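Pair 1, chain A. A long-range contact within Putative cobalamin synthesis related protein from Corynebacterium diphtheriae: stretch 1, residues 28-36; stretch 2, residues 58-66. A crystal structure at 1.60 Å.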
# COMPACT_ATOMS: atom_id res chain seq x y z
N HIS A 28 -21.03 2.32 -6.53
CA HIS A 28 -21.47 3.38 -7.43
C HIS A 28 -20.58 3.59 -8.68
O HIS A 28 -21.02 4.25 -9.62
CB HIS A 28 -21.68 4.67 -6.62
CG HIS A 28 -22.83 4.59 -5.67
ND1 HIS A 28 -24.12 4.95 -6.02
CD2 HIS A 28 -22.90 4.16 -4.39
CE1 HIS A 28 -24.92 4.74 -4.98
NE2 HIS A 28 -24.20 4.27 -3.98
N ALA A 29 -19.41 2.98 -8.73
CA ALA A 29 -18.54 3.14 -9.89
C ALA A 29 -19.07 2.36 -11.06
O ALA A 29 -19.42 1.19 -10.94
CB ALA A 29 -17.12 2.72 -9.61
N GLN A 30 -19.09 3.03 -12.20
CA GLN A 30 -19.44 2.42 -13.47
C GLN A 30 -18.24 1.76 -14.17
O GLN A 30 -18.41 1.03 -15.17
CB GLN A 30 -20.04 3.48 -14.37
CG GLN A 30 -21.49 3.74 -14.05
CD GLN A 30 -21.82 5.22 -13.99
OE1 GLN A 30 -20.93 6.05 -13.77
NE2 GLN A 30 -23.09 5.55 -14.16
N ALA A 31 -17.04 2.07 -13.68
CA ALA A 31 -15.80 1.44 -14.12
C ALA A 31 -14.81 1.42 -12.98
O ALA A 31 -14.83 2.31 -12.17
CB ALA A 31 -15.19 2.18 -15.30
N ILE A 32 -13.95 0.41 -12.98
CA ILE A 32 -12.93 0.21 -11.97
C ILE A 32 -11.57 0.03 -12.62
O ILE A 32 -11.41 -0.77 -13.54
CB ILE A 32 -13.24 -0.98 -11.05
CG1 ILE A 32 -14.55 -0.76 -10.29
CG2 ILE A 32 -12.10 -1.15 -10.02
CD1 ILE A 32 -14.99 -1.95 -9.44
N VAL A 33 -10.58 0.78 -12.12
CA VAL A 33 -9.20 0.75 -12.66
C VAL A 33 -8.25 0.44 -11.49
O VAL A 33 -8.45 0.86 -10.34
CB VAL A 33 -8.78 2.11 -13.29
CG1 VAL A 33 -7.32 2.08 -13.83
CG2 VAL A 33 -9.77 2.54 -14.41
N ALA A 34 -7.16 -0.25 -11.81
CA ALA A 34 -6.11 -0.43 -10.84
C ALA A 34 -4.77 -0.30 -11.54
O ALA A 34 -4.56 -0.92 -12.59
CB ALA A 34 -6.22 -1.77 -10.20
N LEU A 35 -3.88 0.54 -11.00
CA LEU A 35 -2.55 0.71 -11.58
C LEU A 35 -1.62 -0.23 -10.83
O LEU A 35 -1.51 -0.14 -9.61
CB LEU A 35 -2.10 2.17 -11.44
CG LEU A 35 -3.07 3.20 -12.05
CD1 LEU A 35 -2.66 4.66 -11.74
CD2 LEU A 35 -3.23 3.01 -13.57
N ASP A 36 -1.00 -1.15 -11.55
CA ASP A 36 -0.14 -2.17 -10.92
C ASP A 36 1.33 -1.99 -11.28
O ASP A 36 1.66 -1.49 -12.36
CB ASP A 36 -0.62 -3.57 -11.33
CG ASP A 36 -1.98 -3.92 -10.76
OD1 ASP A 36 -2.37 -3.34 -9.72
OD2 ASP A 36 -2.66 -4.79 -11.34
N GLY A 58 -20.09 -7.77 -10.98
CA GLY A 58 -20.50 -7.38 -12.30
C GLY A 58 -19.78 -6.15 -12.81
O GLY A 58 -20.25 -5.53 -13.76
N THR A 59 -18.63 -5.81 -12.21
CA THR A 59 -17.84 -4.69 -12.69
C THR A 59 -16.42 -5.16 -12.90
O THR A 59 -15.73 -5.49 -11.92
CB THR A 59 -17.87 -3.50 -11.70
OG1 THR A 59 -19.22 -3.23 -11.30
CG2 THR A 59 -17.28 -2.26 -12.36
N PRO A 60 -15.97 -5.25 -14.18
CA PRO A 60 -14.59 -5.71 -14.42
C PRO A 60 -13.55 -4.74 -13.90
O PRO A 60 -13.78 -3.54 -13.89
CB PRO A 60 -14.50 -5.80 -15.95
CG PRO A 60 -15.56 -4.91 -16.45
CD PRO A 60 -16.67 -4.95 -15.44
N ILE A 61 -12.41 -5.28 -13.47
CA ILE A 61 -11.28 -4.43 -13.09
C ILE A 61 -10.39 -4.28 -14.31
O ILE A 61 -9.94 -5.30 -14.90
CB ILE A 61 -10.45 -5.06 -11.96
CG1 ILE A 61 -11.30 -5.25 -10.69
CG2 ILE A 61 -9.20 -4.22 -11.70
CD1 ILE A 61 -10.60 -6.11 -9.58
N TYR A 62 -10.15 -3.02 -14.69
CA TYR A 62 -9.17 -2.65 -15.73
C TYR A 62 -7.81 -2.44 -15.08
O TYR A 62 -7.54 -1.39 -14.50
CB TYR A 62 -9.65 -1.37 -16.45
CG TYR A 62 -8.81 -0.91 -17.62
CD1 TYR A 62 -8.89 -1.55 -18.85
CD2 TYR A 62 -7.95 0.19 -17.50
CE1 TYR A 62 -8.14 -1.11 -19.95
CE2 TYR A 62 -7.17 0.62 -18.58
CZ TYR A 62 -7.28 -0.03 -19.80
OH TYR A 62 -6.53 0.41 -20.88
N ALA A 63 -6.96 -3.47 -15.13
CA ALA A 63 -5.66 -3.42 -14.47
C ALA A 63 -4.60 -2.97 -15.47
O ALA A 63 -4.41 -3.60 -16.51
CB ALA A 63 -5.29 -4.77 -13.86
N VAL A 64 -3.96 -1.84 -15.17
CA VAL A 64 -2.92 -1.29 -16.03
C VAL A 64 -1.55 -1.65 -15.47
O VAL A 64 -1.24 -1.29 -14.31
CB VAL A 64 -3.04 0.23 -16.15
CG1 VAL A 64 -1.94 0.79 -17.08
CG2 VAL A 64 -4.41 0.60 -16.64
N THR A 65 -0.75 -2.34 -16.28
CA THR A 65 0.58 -2.81 -15.88
C THR A 65 1.64 -2.20 -16.81
O THR A 65 1.35 -1.79 -17.93
CB THR A 65 0.67 -4.37 -15.89
OG1 THR A 65 -0.62 -4.94 -15.58
CG2 THR A 65 1.69 -4.86 -14.85
N ASP A 66 2.88 -2.15 -16.33
CA ASP A 66 3.98 -1.50 -17.05
C ASP A 66 4.48 -2.36 -18.21
O ASP A 66 4.09 -3.53 -18.32
CB ASP A 66 5.14 -1.18 -16.09
CG ASP A 66 4.68 -0.44 -14.84
OD1 ASP A 66 3.59 0.18 -14.85
OD2 ASP A 66 5.41 -0.48 -13.82
O HOH W 1 -19.59 -0.94 -9.38
O HOH W 2 -14.08 -1.23 -15.52
O HOH W 3 -1.76 -6.63 -13.15

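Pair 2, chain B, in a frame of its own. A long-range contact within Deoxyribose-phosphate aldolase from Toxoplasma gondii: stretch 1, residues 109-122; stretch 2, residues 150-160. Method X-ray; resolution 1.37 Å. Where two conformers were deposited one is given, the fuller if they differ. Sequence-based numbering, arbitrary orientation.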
# COMPACT_ATOMS: atom_id res chain seq x y z
N ALA B 109 -7.45 27.94 12.35
CA ALA B 109 -7.83 26.88 11.43
C ALA B 109 -8.16 25.61 12.19
O ALA B 109 -9.15 24.93 11.88
CB ALA B 109 -6.70 26.63 10.44
N LEU B 110 -7.35 25.29 13.19
CA LEU B 110 -7.55 24.09 14.00
C LEU B 110 -8.86 24.23 14.80
O LEU B 110 -9.66 23.29 14.87
CB LEU B 110 -6.34 23.85 14.93
CG LEU B 110 -5.06 23.48 14.17
CD1 LEU B 110 -3.83 23.63 15.08
CD2 LEU B 110 -5.14 22.09 13.55
N LYS B 111 -9.13 25.42 15.32
CA LYS B 111 -10.38 25.69 16.04
C LYS B 111 -11.59 25.45 15.14
O LYS B 111 -12.61 24.90 15.58
CB LYS B 111 -10.41 27.15 16.51
CG LYS B 111 -11.64 27.58 17.28
CD LYS B 111 -11.71 29.10 17.40
CE LYS B 111 -10.41 29.74 17.95
NZ LYS B 111 -10.56 31.22 18.16
N ASP B 112 -11.47 25.90 13.89
CA ASP B 112 -12.53 25.77 12.88
C ASP B 112 -12.72 24.36 12.33
O ASP B 112 -13.64 24.14 11.55
CB ASP B 112 -12.30 26.77 11.74
CG ASP B 112 -12.47 28.22 12.19
OD1 ASP B 112 -12.98 28.45 13.30
OD2 ASP B 112 -12.11 29.14 11.42
N GLY B 113 -11.87 23.41 12.74
CA GLY B 113 -11.99 22.00 12.32
C GLY B 113 -10.92 21.42 11.39
O GLY B 113 -11.07 20.29 10.92
N ALA B 114 -9.84 22.16 11.13
CA ALA B 114 -8.79 21.64 10.25
C ALA B 114 -8.12 20.41 10.86
O ALA B 114 -7.90 20.36 12.07
CB ALA B 114 -7.76 22.71 9.99
N ASP B 115 -7.79 19.44 10.03
CA ASP B 115 -7.13 18.22 10.47
C ASP B 115 -5.61 18.29 10.36
O ASP B 115 -4.90 17.60 11.09
CB ASP B 115 -7.62 17.05 9.62
CG ASP B 115 -9.10 16.87 9.69
OD1 ASP B 115 -9.59 16.38 10.74
OD2 ASP B 115 -9.79 17.24 8.73
N GLU B 116 -5.13 19.08 9.41
CA GLU B 116 -3.68 19.23 9.18
C GLU B 116 -3.40 20.67 8.82
O GLU B 116 -4.30 21.42 8.46
CB GLU B 116 -3.18 18.33 8.04
CG GLU B 116 -3.46 16.85 8.21
CD GLU B 116 -2.72 15.97 7.21
OE1 GLU B 116 -1.70 16.41 6.64
OE2 GLU B 116 -3.15 14.81 7.02
N ILE B 117 -2.13 21.04 8.93
CA ILE B 117 -1.66 22.38 8.60
C ILE B 117 -0.55 22.26 7.55
O ILE B 117 0.32 21.41 7.67
CB ILE B 117 -1.11 23.12 9.84
CG1 ILE B 117 -2.21 23.36 10.87
CG2 ILE B 117 -0.46 24.46 9.45
CD1 ILE B 117 -3.42 24.18 10.36
N GLU B 118 -0.62 23.10 6.52
CA GLU B 118 0.40 23.16 5.46
C GLU B 118 1.02 24.55 5.48
O GLU B 118 0.39 25.52 5.04
CB GLU B 118 -0.25 22.80 4.13
CG GLU B 118 -0.78 21.35 4.17
CD GLU B 118 -1.50 20.87 2.93
OE1 GLU B 118 -1.55 19.63 2.75
OE2 GLU B 118 -2.02 21.67 2.13
N CYS B 119 2.27 24.64 5.96
CA CYS B 119 2.92 25.91 6.21
C CYS B 119 3.99 26.25 5.16
O CYS B 119 4.99 25.54 5.05
CB CYS B 119 3.53 25.86 7.60
SG CYS B 119 4.38 27.39 8.09
N LEU B 120 3.80 27.35 4.45
CA LEU B 120 4.79 27.80 3.48
C LEU B 120 5.91 28.53 4.22
O LEU B 120 5.65 29.28 5.14
CB LEU B 120 4.13 28.70 2.44
CG LEU B 120 4.94 29.27 1.28
CD1 LEU B 120 5.57 28.13 0.44
CD2 LEU B 120 4.09 30.16 0.40
N ILE B 121 7.14 28.27 3.81
CA ILE B 121 8.30 28.96 4.35
C ILE B 121 8.55 30.29 3.64
O ILE B 121 8.05 30.53 2.53
CB ILE B 121 9.59 28.08 4.28
CG1 ILE B 121 10.01 27.80 2.83
CG2 ILE B 121 9.40 26.79 5.06
CD1 ILE B 121 11.45 27.24 2.70
N ASP B 122 9.41 31.12 4.23
CA ASP B 122 9.85 32.37 3.59
C ASP B 122 11.02 31.94 2.70
O ASP B 122 12.20 32.13 3.00
CB ASP B 122 10.27 33.40 4.66
CG ASP B 122 10.39 34.82 4.10
OD1 ASP B 122 10.35 35.01 2.85
OD2 ASP B 122 10.51 35.76 4.92
N PRO B 150 -0.20 17.30 18.28
CA PRO B 150 -0.03 16.01 17.62
C PRO B 150 -0.56 15.92 16.18
O PRO B 150 -0.34 14.92 15.51
CB PRO B 150 -0.79 15.04 18.53
CG PRO B 150 -1.84 15.87 19.16
CD PRO B 150 -1.20 17.23 19.36
N LYS B 151 -1.29 16.94 15.73
CA LYS B 151 -1.75 16.95 14.34
C LYS B 151 -0.59 17.12 13.38
O LYS B 151 0.51 17.49 13.77
CB LYS B 151 -2.83 18.00 14.13
CG LYS B 151 -4.13 17.61 14.82
CD LYS B 151 -5.23 18.62 14.61
CE LYS B 151 -6.57 18.11 15.10
NZ LYS B 151 -7.63 19.10 14.83
N THR B 152 -0.83 16.81 12.11
CA THR B 152 0.22 16.82 11.12
C THR B 152 0.52 18.22 10.60
O THR B 152 -0.39 18.95 10.16
CB THR B 152 -0.18 15.93 9.93
OG1 THR B 152 -0.37 14.58 10.37
CG2 THR B 152 0.86 15.94 8.81
N LEU B 153 1.81 18.56 10.64
CA LEU B 153 2.33 19.81 10.06
C LEU B 153 3.17 19.48 8.83
O LEU B 153 4.23 18.83 8.94
CB LEU B 153 3.21 20.58 11.05
CG LEU B 153 3.87 21.87 10.53
CD1 LEU B 153 2.86 22.85 10.03
CD2 LEU B 153 4.75 22.48 11.63
N LYS B 154 2.68 19.88 7.66
CA LYS B 154 3.44 19.77 6.43
C LYS B 154 4.13 21.11 6.21
O LYS B 154 3.53 22.17 6.44
CB LYS B 154 2.53 19.50 5.26
CG LYS B 154 1.57 18.33 5.42
CD LYS B 154 1.25 17.80 4.04
CE LYS B 154 0.21 16.71 3.97
NZ LYS B 154 -1.17 17.25 4.17
N VAL B 155 5.41 21.08 5.83
CA VAL B 155 6.15 22.31 5.53
C VAL B 155 6.40 22.35 4.02
O VAL B 155 6.97 21.42 3.44
CB VAL B 155 7.43 22.40 6.34
CG1 VAL B 155 8.19 23.68 6.04
CG2 VAL B 155 7.11 22.35 7.82
N VAL B 156 5.95 23.44 3.40
CA VAL B 156 6.00 23.64 1.97
C VAL B 156 7.29 24.39 1.69
O VAL B 156 7.48 25.53 2.11
CB VAL B 156 4.74 24.39 1.50
CG1 VAL B 156 4.71 24.46 0.05
CG2 VAL B 156 3.47 23.76 2.03
N LEU B 157 8.16 23.77 0.89
CA LEU B 157 9.52 24.26 0.70
C LEU B 157 9.72 25.25 -0.44
O LEU B 157 10.77 25.91 -0.50
CB LEU B 157 10.46 23.07 0.48
CG LEU B 157 10.54 22.05 1.61
CD1 LEU B 157 11.50 20.91 1.20
CD2 LEU B 157 10.97 22.67 2.93
N SER B 158 8.73 25.41 -1.30
CA SER B 158 8.84 26.27 -2.46
C SER B 158 7.51 26.91 -2.76
O SER B 158 6.46 26.29 -2.60
CB SER B 158 9.33 25.47 -3.68
OG SER B 158 9.37 26.24 -4.87
N GLY B 159 7.58 28.17 -3.20
CA GLY B 159 6.40 28.94 -3.61
C GLY B 159 6.37 29.11 -5.14
O GLY B 159 5.82 30.06 -5.65
N GLY B 160 7.01 28.21 -5.88
CA GLY B 160 6.94 28.24 -7.35
C GLY B 160 8.12 28.81 -8.11
O GLY B 160 8.14 28.70 -9.34
O HOH W 4 -3.32 15.45 11.58
O HOH W 5 -1.19 12.57 8.47

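Pair 1 and pair 2 are built on the same frame: two parallel strands, their directions 24° apart and their axes 4.5 Å apart at closest approach. Fourteen central residues superpose to 0.7 Å. The first rule is a backbone ladder of four matched rungs that takes no account of sequence. In pair 1 it opens with Tyr A62 N donating to Ile A32 O (2.8 Å) and closes with Asp A36 N donating to Val A64 O (2.8 Å). The matching rungs of pair 2 are Lys B154 N to Ile B117 O (2.8 Å) and Ile B121 N to Val B156 O (3.2 Å). Pair 2 adds a rung at the start, Ile B117 N to Thr B152 O (3.0 Å). In pair 1 a water stands there instead, accepting from Ile A32 N (3.0 Å) and donating to Pro A60 O (2.8 Å).

On one face the solutions are alike at three positions: Ile A32 matches Ile B117, Ile A61 matches Leu B153, and Ala A34 matches Cys B119. Ile A32 CG2 lies 4.2 Å from Ile A61 CG1, and Ala A34 CB 4.1 Å from Ile A61 CG2. In pair 2, Leu B153 CD1 reaches both Ile B117 CG2 (3.7 Å) and Cys B119 CB (3.9 Å). In each, a small residue packs against the larger apolar side chain of the other strand. Further along, the pairs part: Ala A63 matches Val B155, and next to it Asp A36 matches Ile B121. Asp A36 OD2 lies 3.6 Å from Ala A63 CB, whereas Ile B121 CG2 packs 3.5 Å from Val B155 CG1.

The opposite face shows how freely one backbone can be dressed. Val A33 matches Glu B118 and Tyr A62 matches Lys B154. Pair 1 makes an apolar contact, Val A33 CG1 sitting at the edge of the Tyr A62 ring, 4.2 Å from CD2. Pair 2 buries charge and pays for it with two salt bridges: Lys B154 NZ lies 2.7 Å from Glu B116 OE1 and 2.8 Å from Glu B118 OE1. Glu B116 matches Ala A31, whose methyl offers no such partner. Both pairs then return to leucine on valine: Leu A35 CD2 to Val A64 CB is 3.8 Å, as is Leu B120 CD1 to Val B156 CG1, although chi1 is m in Leu A35 and t in Leu B120.

Near the entry, Thr A59 matches Lys B151, and in both the CA-to-CB bond points toward the other stretch. Thr A59 CG2 packs on Ile A32 CD1 (3.7 Å), whereas Lys B151 donates from NZ to Ala B114 O (3.0 Å). At the matched carbonyl, a water donates to Ala A29 O (2.6 Å) and accepts from Thr A59 OG1 (3.0 Å), spanning the gap left by the shorter side chain.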